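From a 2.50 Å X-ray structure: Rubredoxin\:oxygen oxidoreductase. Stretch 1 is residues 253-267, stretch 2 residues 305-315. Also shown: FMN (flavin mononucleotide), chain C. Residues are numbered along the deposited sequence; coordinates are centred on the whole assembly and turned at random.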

# COMPACT_ATOMS: atom_id res chain seq x y z
N ASN A 253 10.35 24.12 10.42
CA ASN A 253 11.02 24.34 9.16
C ASN A 253 11.34 23.03 8.44
O ASN A 253 12.25 22.97 7.61
CB ASN A 253 12.33 25.10 9.41
CG ASN A 253 12.69 26.04 8.29
OD1 ASN A 253 11.84 26.37 7.46
ND2 ASN A 253 13.95 26.46 8.27
N LYS A 254 10.61 21.98 8.76
CA LYS A 254 10.83 20.65 8.22
C LYS A 254 9.89 20.36 7.06
O LYS A 254 8.68 20.58 7.11
CB LYS A 254 10.64 19.62 9.33
CG LYS A 254 11.03 18.19 8.96
CD LYS A 254 11.01 17.32 10.20
CE LYS A 254 10.56 15.90 9.90
NZ LYS A 254 10.14 15.21 11.15
N VAL A 255 10.50 19.87 5.99
CA VAL A 255 9.72 19.50 4.81
C VAL A 255 9.89 18.00 4.58
O VAL A 255 10.99 17.47 4.53
CB VAL A 255 10.14 20.31 3.57
CG1 VAL A 255 9.33 19.91 2.35
CG2 VAL A 255 9.98 21.80 3.81
N VAL A 256 8.77 17.30 4.47
CA VAL A 256 8.69 15.89 4.16
C VAL A 256 8.19 15.76 2.72
O VAL A 256 7.08 16.18 2.38
CB VAL A 256 7.71 15.13 5.06
CG1 VAL A 256 7.44 13.74 4.48
CG2 VAL A 256 8.23 15.03 6.48
N ILE A 257 9.03 15.19 1.88
CA ILE A 257 8.66 14.88 0.51
C ILE A 257 8.45 13.38 0.36
O ILE A 257 9.35 12.57 0.64
CB ILE A 257 9.75 15.34 -0.47
CG1 ILE A 257 10.03 16.84 -0.44
CG2 ILE A 257 9.41 14.88 -1.88
CD1 ILE A 257 11.38 17.22 -1.01
N PHE A 258 7.27 12.94 -0.06
CA PHE A 258 7.12 11.50 -0.27
C PHE A 258 6.51 11.31 -1.66
O PHE A 258 5.70 12.08 -2.14
CB PHE A 258 6.33 10.83 0.83
CG PHE A 258 4.83 10.94 0.90
CD1 PHE A 258 4.02 10.07 0.18
CD2 PHE A 258 4.20 11.88 1.69
CE1 PHE A 258 2.65 10.12 0.24
CE2 PHE A 258 2.82 11.95 1.75
CZ PHE A 258 2.03 11.07 1.03
N TYR A 259 6.98 10.26 -2.31
CA TYR A 259 6.69 9.99 -3.70
C TYR A 259 6.79 8.49 -3.93
O TYR A 259 7.35 7.77 -3.10
CB TYR A 259 7.68 10.74 -4.61
CG TYR A 259 9.00 9.98 -4.67
CD1 TYR A 259 9.86 10.00 -3.57
CD2 TYR A 259 9.39 9.24 -5.78
CE1 TYR A 259 11.06 9.31 -3.59
CE2 TYR A 259 10.58 8.54 -5.80
CZ TYR A 259 11.42 8.58 -4.70
OH TYR A 259 12.60 7.89 -4.74
N ASP A 260 6.32 8.08 -5.09
CA ASP A 260 6.65 6.80 -5.69
C ASP A 260 6.87 7.06 -7.18
O ASP A 260 6.57 8.14 -7.68
CB ASP A 260 5.59 5.74 -5.44
CG ASP A 260 6.14 4.34 -5.59
OD1 ASP A 260 7.33 4.20 -5.97
OD2 ASP A 260 5.39 3.38 -5.35
N SER A 261 7.44 6.09 -7.88
CA SER A 261 7.82 6.33 -9.27
C SER A 261 8.07 5.02 -9.98
O SER A 261 8.44 4.03 -9.34
CB SER A 261 9.07 7.21 -9.29
OG SER A 261 9.48 7.48 -10.61
N MET A 262 7.88 4.97 -11.30
CA MET A 262 8.20 3.73 -12.00
C MET A 262 9.52 3.88 -12.75
O MET A 262 10.37 3.00 -12.65
CB MET A 262 7.09 3.29 -12.95
CG MET A 262 5.73 3.25 -12.27
SD MET A 262 4.34 3.14 -13.41
CE MET A 262 4.09 4.88 -13.79
N TRP A 263 9.66 4.98 -13.48
CA TRP A 263 10.82 5.18 -14.35
C TRP A 263 11.68 6.35 -13.91
O TRP A 263 12.48 6.92 -14.66
CB TRP A 263 10.37 5.35 -15.82
CG TRP A 263 9.92 4.00 -16.34
CD1 TRP A 263 8.64 3.57 -16.54
CD2 TRP A 263 10.79 2.93 -16.70
NE1 TRP A 263 8.67 2.27 -17.02
CE2 TRP A 263 9.97 1.86 -17.12
CE3 TRP A 263 12.18 2.76 -16.71
CZ2 TRP A 263 10.50 0.64 -17.55
CZ3 TRP A 263 12.69 1.55 -17.14
CH2 TRP A 263 11.86 0.51 -17.55
N HIS A 264 11.55 6.72 -12.64
CA HIS A 264 12.43 7.66 -11.98
C HIS A 264 12.27 9.11 -12.36
O HIS A 264 13.04 9.92 -11.82
CB HIS A 264 13.91 7.26 -12.26
CG HIS A 264 14.08 5.88 -11.69
ND1 HIS A 264 14.03 5.65 -10.33
CD2 HIS A 264 14.23 4.68 -12.29
CE1 HIS A 264 14.18 4.36 -10.12
NE2 HIS A 264 14.31 3.75 -11.29
N SER A 265 11.33 9.49 -13.22
CA SER A 265 11.28 10.94 -13.48
C SER A 265 10.67 11.64 -12.28
O SER A 265 11.11 12.71 -11.86
CB SER A 265 10.51 11.27 -14.75
OG SER A 265 11.16 10.76 -15.91
N THR A 266 9.64 11.03 -11.68
CA THR A 266 9.09 11.66 -10.48
C THR A 266 10.15 11.65 -9.38
O THR A 266 10.18 12.50 -8.49
CB THR A 266 7.81 10.95 -10.01
OG1 THR A 266 6.85 10.99 -11.07
CG2 THR A 266 7.19 11.69 -8.83
N GLU A 267 11.06 10.68 -9.44
CA GLU A 267 12.10 10.66 -8.41
C GLU A 267 13.07 11.83 -8.54
O GLU A 267 13.41 12.48 -7.55
CB GLU A 267 12.87 9.33 -8.44
CG GLU A 267 13.74 9.16 -7.20
CD GLU A 267 14.87 8.17 -7.40
OE1 GLU A 267 14.69 7.21 -8.17
OE2 GLU A 267 15.93 8.37 -6.76
N GLY A 305 6.40 21.08 8.69
CA GLY A 305 5.50 22.18 8.37
C GLY A 305 4.93 22.06 6.97
O GLY A 305 3.87 22.61 6.64
N ALA A 306 5.63 21.33 6.10
CA ALA A 306 5.09 21.15 4.75
C ALA A 306 5.20 19.70 4.31
O ALA A 306 6.19 19.02 4.55
CB ALA A 306 5.81 22.05 3.76
N VAL A 307 4.16 19.23 3.63
CA VAL A 307 4.13 17.86 3.12
C VAL A 307 4.05 17.92 1.60
O VAL A 307 3.05 18.42 1.08
CB VAL A 307 2.94 17.10 3.71
CG1 VAL A 307 2.75 15.74 3.08
CG2 VAL A 307 3.12 16.97 5.22
N ILE A 308 5.08 17.46 0.90
CA ILE A 308 5.08 17.44 -0.56
C ILE A 308 4.95 16.00 -1.07
O ILE A 308 5.68 15.12 -0.62
CB ILE A 308 6.36 18.05 -1.14
CG1 ILE A 308 6.88 19.26 -0.36
CG2 ILE A 308 6.15 18.40 -2.62
CD1 ILE A 308 5.94 20.45 -0.39
N VAL A 309 4.03 15.77 -1.99
CA VAL A 309 3.72 14.46 -2.51
C VAL A 309 3.92 14.38 -4.02
O VAL A 309 3.52 15.25 -4.79
CB VAL A 309 2.26 14.02 -2.25
CG1 VAL A 309 2.16 12.52 -2.46
CG2 VAL A 309 1.81 14.40 -0.86
N GLY A 310 4.56 13.30 -4.45
CA GLY A 310 4.82 13.16 -5.87
C GLY A 310 4.36 11.79 -6.34
O GLY A 310 4.59 10.79 -5.66
N SER A 311 3.71 11.76 -7.50
CA SER A 311 3.40 10.50 -8.15
C SER A 311 3.28 10.71 -9.65
O SER A 311 2.75 11.71 -10.13
CB SER A 311 2.12 9.87 -7.61
OG SER A 311 1.75 8.76 -8.41
N PRO A 312 3.77 9.74 -10.41
CA PRO A 312 3.52 9.78 -11.85
C PRO A 312 2.07 9.41 -12.09
O PRO A 312 1.39 8.88 -11.21
CB PRO A 312 4.45 8.69 -12.38
CG PRO A 312 4.58 7.73 -11.24
CD PRO A 312 4.56 8.58 -9.99
N THR A 313 1.54 9.66 -13.28
CA THR A 313 0.17 9.17 -13.50
C THR A 313 0.19 7.69 -13.88
O THR A 313 0.80 7.26 -14.85
CB THR A 313 -0.54 9.97 -14.60
OG1 THR A 313 -0.61 11.33 -14.15
CG2 THR A 313 -1.96 9.46 -14.76
N HIS A 314 -0.51 6.89 -13.09
CA HIS A 314 -0.59 5.47 -13.39
C HIS A 314 -2.05 5.11 -13.61
O HIS A 314 -2.83 5.23 -12.67
CB HIS A 314 0.01 4.63 -12.26
CG HIS A 314 -0.01 3.16 -12.51
ND1 HIS A 314 -0.81 2.29 -11.81
CD2 HIS A 314 0.67 2.40 -13.40
CE1 HIS A 314 -0.62 1.06 -12.26
NE2 HIS A 314 0.28 1.09 -13.22
N ASN A 315 -2.37 4.71 -14.84
CA ASN A 315 -3.75 4.36 -15.18
C ASN A 315 -4.73 5.42 -14.70
O ASN A 315 -5.63 5.15 -13.90
CB ASN A 315 -4.10 2.99 -14.61
CG ASN A 315 -3.24 1.89 -15.22
OD1 ASN A 315 -2.89 1.91 -16.40
ND2 ASN A 315 -2.91 0.91 -14.39
N1 FMN C . 0.56 8.44 -18.20
C2 FMN C . -0.61 9.04 -18.34
O2 FMN C . -0.73 10.14 -18.80
N3 FMN C . -1.82 8.40 -17.95
C4 FMN C . -1.86 7.03 -17.77
O4 FMN C . -2.92 6.54 -17.40
C4A FMN C . -0.58 6.36 -17.66
N5 FMN C . -0.50 5.12 -17.12
C5A FMN C . 0.67 4.44 -17.34
C6 FMN C . 0.74 3.09 -16.91
C7 FMN C . 1.94 2.42 -16.85
C7M FMN C . 2.03 1.11 -16.12
C8 FMN C . 3.17 3.11 -17.21
C8M FMN C . 4.45 2.33 -17.37
C9 FMN C . 3.08 4.37 -17.83
C9A FMN C . 1.89 5.09 -17.70
N10 FMN C . 1.80 6.50 -17.93
C10 FMN C . 0.62 7.11 -17.98
C1' FMN C . 3.04 7.18 -18.35
C2' FMN C . 3.90 7.59 -17.13
O2' FMN C . 3.17 8.49 -16.30
C3' FMN C . 5.13 8.28 -17.70
O3' FMN C . 5.99 7.24 -18.16
C4' FMN C . 5.86 9.09 -16.63
O4' FMN C . 7.03 9.70 -17.20
C5' FMN C . 6.23 8.14 -15.52
O5' FMN C . 7.00 8.93 -14.41
P FMN C . 8.00 8.22 -13.49
O1P FMN C . 8.14 9.11 -12.26
O2P FMN C . 7.65 6.90 -13.24
O3P FMN C . 9.30 8.16 -14.16

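Paired parallel strands illustrate a general principle: each residue of one strand that faces its neighbour bonds to the two residues flanking its partner. Here strands 254-259 and 306-310 run parallel, their axes 17° apart and 4.6 Å at closest approach. Alternate residues of the first strand follow this pattern. Val-256 N donates to Ala-306 O (3.1 Å) while Val-256 O accepts from Ile-308 N (2.8 Å); Phe-258 repeats this, Phe-258 N to Ile-308 O (2.8 Å) and Phe-258 O from Gly-310 N (2.9 Å).

Side chains alternate between the two faces. On one, Val-255 CG1 packs on Ile-308 CG1 (3.7 Å). On the other, the Phe-258 ring leans over the second strand, with Val-309 CG1 above its face, 4.0 Å from the centroid, in a CH-pi contact. Gly-310 leaves room where a CB would crowd Tyr-259 CB and Thr-266 CG2.

Beyond the strands, Met-262 CE meets Pro-312 CG (3.9 Å), and Met-262 SD lies obliquely to the His-314 ring, 3.7 Å from His-314 CD2. Both segments then reach FMN: Ser-261 OG from the loop and Thr-266 N from the first turn of the following helix donate to phosphate oxygen O1P (2.7 and 2.5 Å), whereas Asn-315 N donates to flavin N5 (3.0 Å).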